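Local coordinates for protein dTDP Sugar Isomerase (Desulfovibrio desulfuricans subsp. desulfuricans str. G20, PDB 3EJK) that probably catalyses the 3,5-epimerisation of dTDP-4-dehydro-6-deoxyglucose to dTDP-4-dehydro-beta-L-rhamnose, as a cupin-fold sugar-nucleotide epimerase, at residues A[55-66]-A[126-137]. Sequence-based numbering, arbitrary orientation.
Sequences IYFSEVLPRRVK and FAATGDTPALVA
Val60 and Phe126 meet between the two antiparallel sheets of a cupin fold, where two chain segments that each cross from one sheet to the other run side by side. Strand 55-60 pairs with strand 134-137, whose axis runs antiparallel to it at 156°, while Val65 and Lys66 pair with Ala127 and Phe126 in the opposing sheet.

Backbone bonds set this register. Ser58 with Val136 and Val60 with Ala134 are antiparallel hydrogen-bonded pairs, and Ala134 N reaches Val60 O at 2.8 Å, almost straight at 174°. In the second ladder Lys66 N donates to Phe126 O at 2.7 Å. Between the ladders, the type II turn Leu61-Arg64 is tied to the facing loop: Arg63 N bonds Ala128 O, and the bent Arg63 side chain brings NE to Gly130 O at 2.7 Å, with that oxygen in the guanidinium plane.

Apolar side chains meet between the two ladders. Phe126 CG sits between its backbone N and carbonyl carbon (chi1 54°), which swings the ring toward strand 55-60. Phe126 CE1 at the ring edge lies 3.5 Å from Val60 CG2, and one face lies against Lys66 CB. The other valine branch, Val60 CG1, rests on Ala128 CB at 3.6 Å. On the other face of the 55-60/134-137 ladder, the Phe57 ring turns its edge to Ala137 CB.

Polar side chains link the contact to its surroundings. Glu59 forms a salt bridge with Arg109 of the second subunit, and a strand of that subunit continues the sheet at Ile55-Phe57. The extended Lys66 chain carries NZ back to strand 55-60; NZ also bonds Gly36 O of the second subunit and, like Ser58 OG, a citrate probably from the crystallisation liquor, while donating to Glu59 O and, at 2.9 Å, to Ser58 OG.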
ATOM      1  N   ILE A  55       7.251   1.704   4.409  1.00 25.87           N
ATOM      2  CA  ILE A  55       6.003   1.171   3.854  1.00 25.72           C
ATOM      3  C   ILE A  55       6.384   0.148   2.793  1.00 25.96           C
ATOM      4  O   ILE A  55       7.154   0.443   1.864  1.00 24.30           O
ATOM      5  CB  ILE A  55       5.057   2.230   3.240  1.00 26.62           C
ATOM      6  CG1 ILE A  55       3.861   1.531   2.555  1.00 27.16           C
ATOM      7  CG2 ILE A  55       5.761   3.088   2.236  1.00 27.47           C
ATOM      8  CD1 ILE A  55       2.851   0.869   3.520  1.00 26.10           C
ATOM      9  N   TYR A  56       5.909  -1.079   3.009  1.00 24.40           N
ATOM     10  CA  TYR A  56       6.070  -2.180   2.054  1.00 23.50           C
ATOM     11  C   TYR A  56       4.795  -3.020   2.003  1.00 23.20           C
ATOM     12  O   TYR A  56       3.906  -2.897   2.838  1.00 22.06           O
ATOM     13  CB  TYR A  56       7.256  -3.101   2.396  1.00 24.06           C
ATOM     14  CG  TYR A  56       7.051  -3.998   3.597  1.00 24.59           C
ATOM     15  CD1 TYR A  56       7.344  -3.553   4.879  1.00 26.50           C
ATOM     16  CD2 TYR A  56       6.555  -5.300   3.451  1.00 24.40           C
ATOM     17  CE1 TYR A  56       7.158  -4.383   5.987  1.00 29.16           C
ATOM     18  CE2 TYR A  56       6.352  -6.121   4.556  1.00 20.14           C
ATOM     19  CZ  TYR A  56       6.649  -5.653   5.815  1.00 23.44           C
ATOM     20  OH  TYR A  56       6.458  -6.454   6.908  1.00 25.53           O
ATOM     21  N   PHE A  57       4.781  -3.894   1.017  1.00 23.30           N
ATOM     22  CA  PHE A  57       3.687  -4.833   0.791  1.00 23.39           C
ATOM     23  C   PHE A  57       4.167  -6.262   0.773  1.00 24.31           C
ATOM     24  O   PHE A  57       5.332  -6.571   0.478  1.00 22.30           O
ATOM     25  CB  PHE A  57       2.994  -4.555  -0.537  1.00 24.06           C
ATOM     26  CG  PHE A  57       2.721  -3.125  -0.760  1.00 24.52           C
ATOM     27  CD1 PHE A  57       1.744  -2.483  -0.027  1.00 25.86           C
ATOM     28  CD2 PHE A  57       3.463  -2.401  -1.676  1.00 21.40           C
ATOM     29  CE1 PHE A  57       1.496  -1.139  -0.216  1.00 25.15           C
ATOM     30  CE2 PHE A  57       3.212  -1.042  -1.884  1.00 25.68           C
ATOM     31  CZ  PHE A  57       2.226  -0.413  -1.149  1.00 23.38           C
ATOM     32  N   SER A  58       3.216  -7.115   1.111  1.00 22.77           N
ATOM     33  CA  SER A  58       3.430  -8.537   1.130  1.00 22.22           C
ATOM     34  C   SER A  58       2.279  -9.216   0.423  1.00 21.85           C
ATOM     35  O   SER A  58       1.123  -9.114   0.834  1.00 21.66           O
ATOM     36  CB  SER A  58       3.537  -9.042   2.572  1.00 23.96           C
ATOM     37  OG  SER A  58       3.783 -10.428   2.629  1.00 23.76           O
ATOM     38  N   GLU A  59       2.613  -9.902  -0.665  1.00 20.67           N
ATOM     39  CA  GLU A  59       1.606 -10.656  -1.381  1.00 19.62           C
ATOM     40  C   GLU A  59       1.509 -12.011  -0.739  1.00 20.56           C
ATOM     41  O   GLU A  59       2.521 -12.599  -0.347  1.00 20.62           O
ATOM     42  CB  GLU A  59       1.956 -10.793  -2.844  1.00 20.72           C
ATOM     43  CG  GLU A  59       0.999 -11.670  -3.577  1.00 21.08           C
ATOM     44  CD  GLU A  59       1.112 -11.514  -5.067  1.00 25.22           C
ATOM     45  OE1 GLU A  59       2.030 -12.082  -5.683  1.00 23.73           O
ATOM     46  OE2 GLU A  59       0.242 -10.839  -5.629  1.00 27.92           O
ATOM     47  N   VAL A  60       0.270 -12.459  -0.563  1.00 19.96           N
ATOM     48  CA  VAL A  60       0.006 -13.783  -0.030  1.00 19.91           C
ATOM     49  C   VAL A  60      -0.952 -14.476  -0.976  1.00 20.15           C
ATOM     50  O   VAL A  60      -2.089 -14.042  -1.147  1.00 18.94           O
ATOM     51  CB  VAL A  60      -0.572 -13.761   1.401  1.00 19.92           C
ATOM     52  CG1 VAL A  60      -0.652 -15.184   1.966  1.00 18.93           C
ATOM     53  CG2 VAL A  60       0.305 -12.898   2.309  1.00 19.90           C
ATOM     54  N   LEU A  61      -0.461 -15.528  -1.623  1.00 19.58           N
ATOM     55  CA  LEU A  61      -1.291 -16.303  -2.552  1.00 20.73           C
ATOM     56  C   LEU A  61      -2.351 -17.062  -1.749  1.00 21.58           C
ATOM     57  O   LEU A  61      -2.148 -17.369  -0.566  1.00 21.77           O
ATOM     58  CB  LEU A  61      -0.455 -17.261  -3.392  1.00 20.72           C
ATOM     59  CG  LEU A  61       0.549 -16.586  -4.311  1.00 25.80           C
ATOM     60  CD1 LEU A  61       1.262 -17.647  -5.129  1.00 29.72           C
ATOM     61  CD2 LEU A  61      -0.137 -15.600  -5.221  1.00 28.74           C
ATOM     62  N   PRO A  62      -3.470 -17.405  -2.395  1.00 22.82           N
ATOM     63  CA  PRO A  62      -4.554 -18.050  -1.644  1.00 24.00           C
ATOM     64  C   PRO A  62      -4.145 -19.321  -0.964  1.00 23.49           C
ATOM     65  O   PRO A  62      -3.516 -20.184  -1.556  1.00 23.63           O
ATOM     66  CB  PRO A  62      -5.636 -18.326  -2.708  1.00 24.63           C
ATOM     67  CG  PRO A  62      -4.993 -18.115  -4.032  1.00 24.88           C
ATOM     68  CD  PRO A  62      -3.814 -17.194  -3.813  1.00 23.85           C
ATOM     69  N   ARG A  63      -4.542 -19.375   0.294  1.00 23.61           N
ATOM     70  CA  ARG A  63      -4.361 -20.517   1.210  1.00 23.56           C
ATOM     71  C   ARG A  63      -2.937 -20.666   1.663  1.00 22.79           C
ATOM     72  O   ARG A  63      -2.620 -21.614   2.353  1.00 24.16           O
ATOM     73  CB  ARG A  63      -4.843 -21.848   0.625  1.00 24.03           C
ATOM     74  CG  ARG A  63      -6.232 -21.828   0.026  1.00 26.43           C
ATOM     75  CD  ARG A  63      -7.289 -21.395   0.976  1.00 26.79           C
ATOM     76  NE  ARG A  63      -8.566 -21.300   0.278  1.00 32.53           N
ATOM     77  CZ  ARG A  63      -9.536 -22.206   0.328  1.00 32.44           C
ATOM     78  NH1 ARG A  63      -9.415 -23.277   1.089  1.00 36.52           N
ATOM     79  NH2 ARG A  63     -10.651 -22.011  -0.354  1.00 34.09           N
ATOM     80  N   ARG A  64      -2.100 -19.719   1.263  1.00 21.17           N
ATOM     81  CA  ARG A  64      -0.699 -19.670   1.682  1.00 21.19           C
ATOM     82  C   ARG A  64      -0.536 -18.964   3.038  1.00 21.91           C
ATOM     83  O   ARG A  64      -1.242 -18.003   3.394  1.00 21.68           O
ATOM     84  CB  ARG A  64       0.177 -19.020   0.607  1.00 20.70           C
ATOM     85  CG  ARG A  64       0.183 -19.790  -0.728  1.00 19.94           C
ATOM     86  CD  ARG A  64       0.587 -21.222  -0.583  1.00 22.69           C
ATOM     87  NE  ARG A  64       1.935 -21.349  -0.036  1.00 26.91           N
ATOM     88  CZ  ARG A  64       3.035 -21.399  -0.768  1.00 25.55           C
ATOM     89  NH1 ARG A  64       2.950 -21.343  -2.076  1.00 24.84           N
ATOM     90  NH2 ARG A  64       4.217 -21.512  -0.188  1.00 24.94           N
ATOM     91  N   VAL A  65       0.421 -19.484   3.785  1.00 21.17           N
ATOM     92  CA  VAL A  65       0.733 -19.010   5.147  1.00 21.58           C
ATOM     93  C   VAL A  65       2.109 -18.368   5.276  1.00 22.29           C
ATOM     94  O   VAL A  65       3.100 -18.872   4.747  1.00 22.69           O
ATOM     95  CB  VAL A  65       0.704 -20.201   6.121  1.00 21.47           C
ATOM     96  CG1 VAL A  65       1.095 -19.779   7.543  1.00 21.72           C
ATOM     97  CG2 VAL A  65      -0.672 -20.886   6.094  1.00 21.14           C
ATOM     98  N   LYS A  66       2.148 -17.244   5.976  1.00 21.42           N
ATOM     99  CA  LYS A  66       3.412 -16.587   6.328  1.00 21.28           C
ATOM    100  C   LYS A  66       3.482 -16.449   7.836  1.00 20.48           C
ATOM    101  O   LYS A  66       2.879 -15.559   8.438  1.00 19.58           O
ATOM    102  CB  LYS A  66       3.568 -15.223   5.661  1.00 21.77           C
ATOM    103  CG  LYS A  66       3.682 -15.291   4.144  1.00 21.97           C
ATOM    104  CD  LYS A  66       4.007 -13.921   3.559  1.00 18.20           C
ATOM    105  CE  LYS A  66       4.290 -14.011   2.060  1.00 23.55           C
ATOM    106  NZ  LYS A  66       4.958 -12.784   1.526  1.00 24.87           N
ATOM    107  N   PHE A 126       0.175 -14.923   9.352  1.00 20.61           N
ATOM    108  CA  PHE A 126      -1.041 -14.650   8.585  1.00 20.75           C
ATOM    109  C   PHE A 126      -1.121 -15.493   7.330  1.00 20.73           C
ATOM    110  O   PHE A 126      -0.112 -15.990   6.823  1.00 19.30           O
ATOM    111  CB  PHE A 126      -1.179 -13.152   8.266  1.00 20.69           C
ATOM    112  CG  PHE A 126       0.025 -12.546   7.585  1.00 18.34           C
ATOM    113  CD1 PHE A 126       0.159 -12.580   6.221  1.00 19.59           C
ATOM    114  CD2 PHE A 126       1.023 -11.932   8.328  1.00 25.54           C
ATOM    115  CE1 PHE A 126       1.253 -12.008   5.592  1.00 21.75           C
ATOM    116  CE2 PHE A 126       2.119 -11.373   7.717  1.00 25.70           C
ATOM    117  CZ  PHE A 126       2.241 -11.415   6.338  1.00 23.20           C
ATOM    118  N   ALA A 127      -2.352 -15.667   6.876  1.00 19.43           N
ATOM    119  CA  ALA A 127      -2.659 -16.446   5.682  1.00 18.45           C
ATOM    120  C   ALA A 127      -3.817 -15.867   4.891  1.00 18.65           C
ATOM    121  O   ALA A 127      -4.755 -15.324   5.443  1.00 19.25           O
ATOM    122  CB  ALA A 127      -2.964 -17.897   6.059  1.00 17.69           C
ATOM    123  N   ALA A 128      -3.721 -16.033   3.577  1.00 19.04           N
ATOM    124  CA  ALA A 128      -4.756 -15.588   2.653  1.00 19.60           C
ATOM    125  C   ALA A 128      -5.863 -16.623   2.565  1.00 20.35           C
ATOM    126  O   ALA A 128      -5.620 -17.806   2.367  1.00 21.92           O
ATOM    127  CB  ALA A 128      -4.170 -15.319   1.238  1.00 18.43           C
ATOM    128  N   THR A 129      -7.086 -16.141   2.706  1.00 21.21           N
ATOM    129  CA  THR A 129      -8.279 -16.982   2.599  1.00 22.67           C
ATOM    130  C   THR A 129      -8.903 -16.854   1.226  1.00 22.69           C
ATOM    131  O   THR A 129      -8.628 -15.931   0.451  1.00 24.21           O
ATOM    132  CB  THR A 129      -9.346 -16.588   3.642  1.00 23.23           C
ATOM    133  OG1 THR A 129      -9.822 -15.276   3.341  1.00 24.01           O
ATOM    134  CG2 THR A 129      -8.771 -16.604   5.053  1.00 22.95           C
ATOM    135  N   GLY A 130      -9.731 -17.815   0.896  1.00 23.58           N
ATOM    136  CA  GLY A 130     -10.435 -17.749  -0.373  1.00 24.70           C
ATOM    137  C   GLY A 130      -9.633 -18.287  -1.528  1.00 25.03           C
ATOM    138  O   GLY A 130      -8.753 -19.120  -1.364  1.00 24.80           O
ATOM    139  N   ASP A 131      -9.916 -17.754  -2.704  1.00 26.87           N
ATOM    140  CA  ASP A 131      -9.304 -18.266  -3.922  1.00 28.30           C
ATOM    141  C   ASP A 131      -8.625 -17.225  -4.788  1.00 28.26           C
ATOM    142  O   ASP A 131      -8.377 -17.455  -5.967  1.00 29.11           O
ATOM    143  CB  ASP A 131     -10.334 -19.048  -4.746  1.00 30.62           C
ATOM    144  CG  ASP A 131     -11.432 -18.175  -5.290  1.00 34.30           C
ATOM    145  OD1 ASP A 131     -11.362 -16.942  -5.093  1.00 46.04           O
ATOM    146  OD2 ASP A 131     -12.366 -18.723  -5.916  1.00 45.12           O
ATOM    147  N   THR A 132      -8.336 -16.082  -4.185  1.00 27.40           N
ATOM    148  CA  THR A 132      -7.577 -15.020  -4.852  1.00 27.11           C
ATOM    149  C   THR A 132      -6.545 -14.437  -3.881  1.00 25.96           C
ATOM    150  O   THR A 132      -6.704 -14.537  -2.672  1.00 25.00           O
ATOM    151  CB  THR A 132      -8.480 -13.918  -5.460  1.00 27.38           C
ATOM    152  OG1 THR A 132      -9.229 -13.267  -4.432  1.00 30.19           O
ATOM    153  CG2 THR A 132      -9.422 -14.529  -6.479  1.00 31.79           C
ATOM    154  N   PRO A 133      -5.469 -13.854  -4.413  1.00 24.76           N
ATOM    155  CA  PRO A 133      -4.414 -13.366  -3.536  1.00 23.84           C
ATOM    156  C   PRO A 133      -4.771 -12.158  -2.706  1.00 23.92           C
ATOM    157  O   PRO A 133      -5.679 -11.381  -3.026  1.00 23.36           O
ATOM    158  CB  PRO A 133      -3.269 -13.016  -4.505  1.00 25.43           C
ATOM    159  CG  PRO A 133      -3.687 -13.531  -5.858  1.00 25.37           C
ATOM    160  CD  PRO A 133      -5.175 -13.624  -5.838  1.00 25.41           C
ATOM    161  N   ALA A 134      -4.040 -12.042  -1.615  1.00 21.95           N
ATOM    162  CA  ALA A 134      -4.154 -10.914  -0.732  1.00 21.30           C
ATOM    163  C   ALA A 134      -2.911 -10.054  -0.881  1.00 21.60           C
ATOM    164  O   ALA A 134      -1.839 -10.516  -1.302  1.00 21.74           O
ATOM    165  CB  ALA A 134      -4.326 -11.364   0.727  1.00 20.13           C
ATOM    166  N   LEU A 135      -3.106  -8.781  -0.599  1.00 22.23           N
ATOM    167  CA  LEU A 135      -2.005  -7.809  -0.559  1.00 23.68           C
ATOM    168  C   LEU A 135      -2.069  -7.130   0.787  1.00 24.21           C
ATOM    169  O   LEU A 135      -3.009  -6.409   1.098  1.00 24.69           O
ATOM    170  CB  LEU A 135      -2.091  -6.746  -1.658  1.00 23.53           C
ATOM    171  CG  LEU A 135      -0.804  -5.906  -1.687  1.00 25.15           C
ATOM    172  CD1 LEU A 135       0.339  -6.718  -2.376  1.00 24.75           C
ATOM    173  CD2 LEU A 135      -1.014  -4.589  -2.369  1.00 28.34           C
ATOM    174  N   VAL A 136      -1.063  -7.413   1.590  1.00 24.52           N
ATOM    175  CA  VAL A 136      -0.946  -6.854   2.917  1.00 24.02           C
ATOM    176  C   VAL A 136      -0.006  -5.663   2.824  1.00 24.35           C
ATOM    177  O   VAL A 136       1.067  -5.760   2.243  1.00 26.19           O
ATOM    178  CB  VAL A 136      -0.343  -7.907   3.905  1.00 24.07           C
ATOM    179  CG1 VAL A 136      -0.299  -7.368   5.301  1.00 27.39           C
ATOM    180  CG2 VAL A 136      -1.132  -9.224   3.855  1.00 22.21           C
ATOM    181  N   ALA A 137      -0.439  -4.538   3.374  1.00 23.15           N
ATOM    182  CA  ALA A 137       0.395  -3.353   3.447  1.00 22.12           C
ATOM    183  C   ALA A 137       0.827  -3.187   4.885  1.00 22.61           C
ATOM    184  O   ALA A 137       0.066  -3.418   5.820  1.00 20.09           O
ATOM    185  CB  ALA A 137      -0.350  -2.108   2.953  1.00 20.83           C
TER
HETATM  186  O   HOH W   1      -1.671  -9.581  -4.200  1.00 24.79           O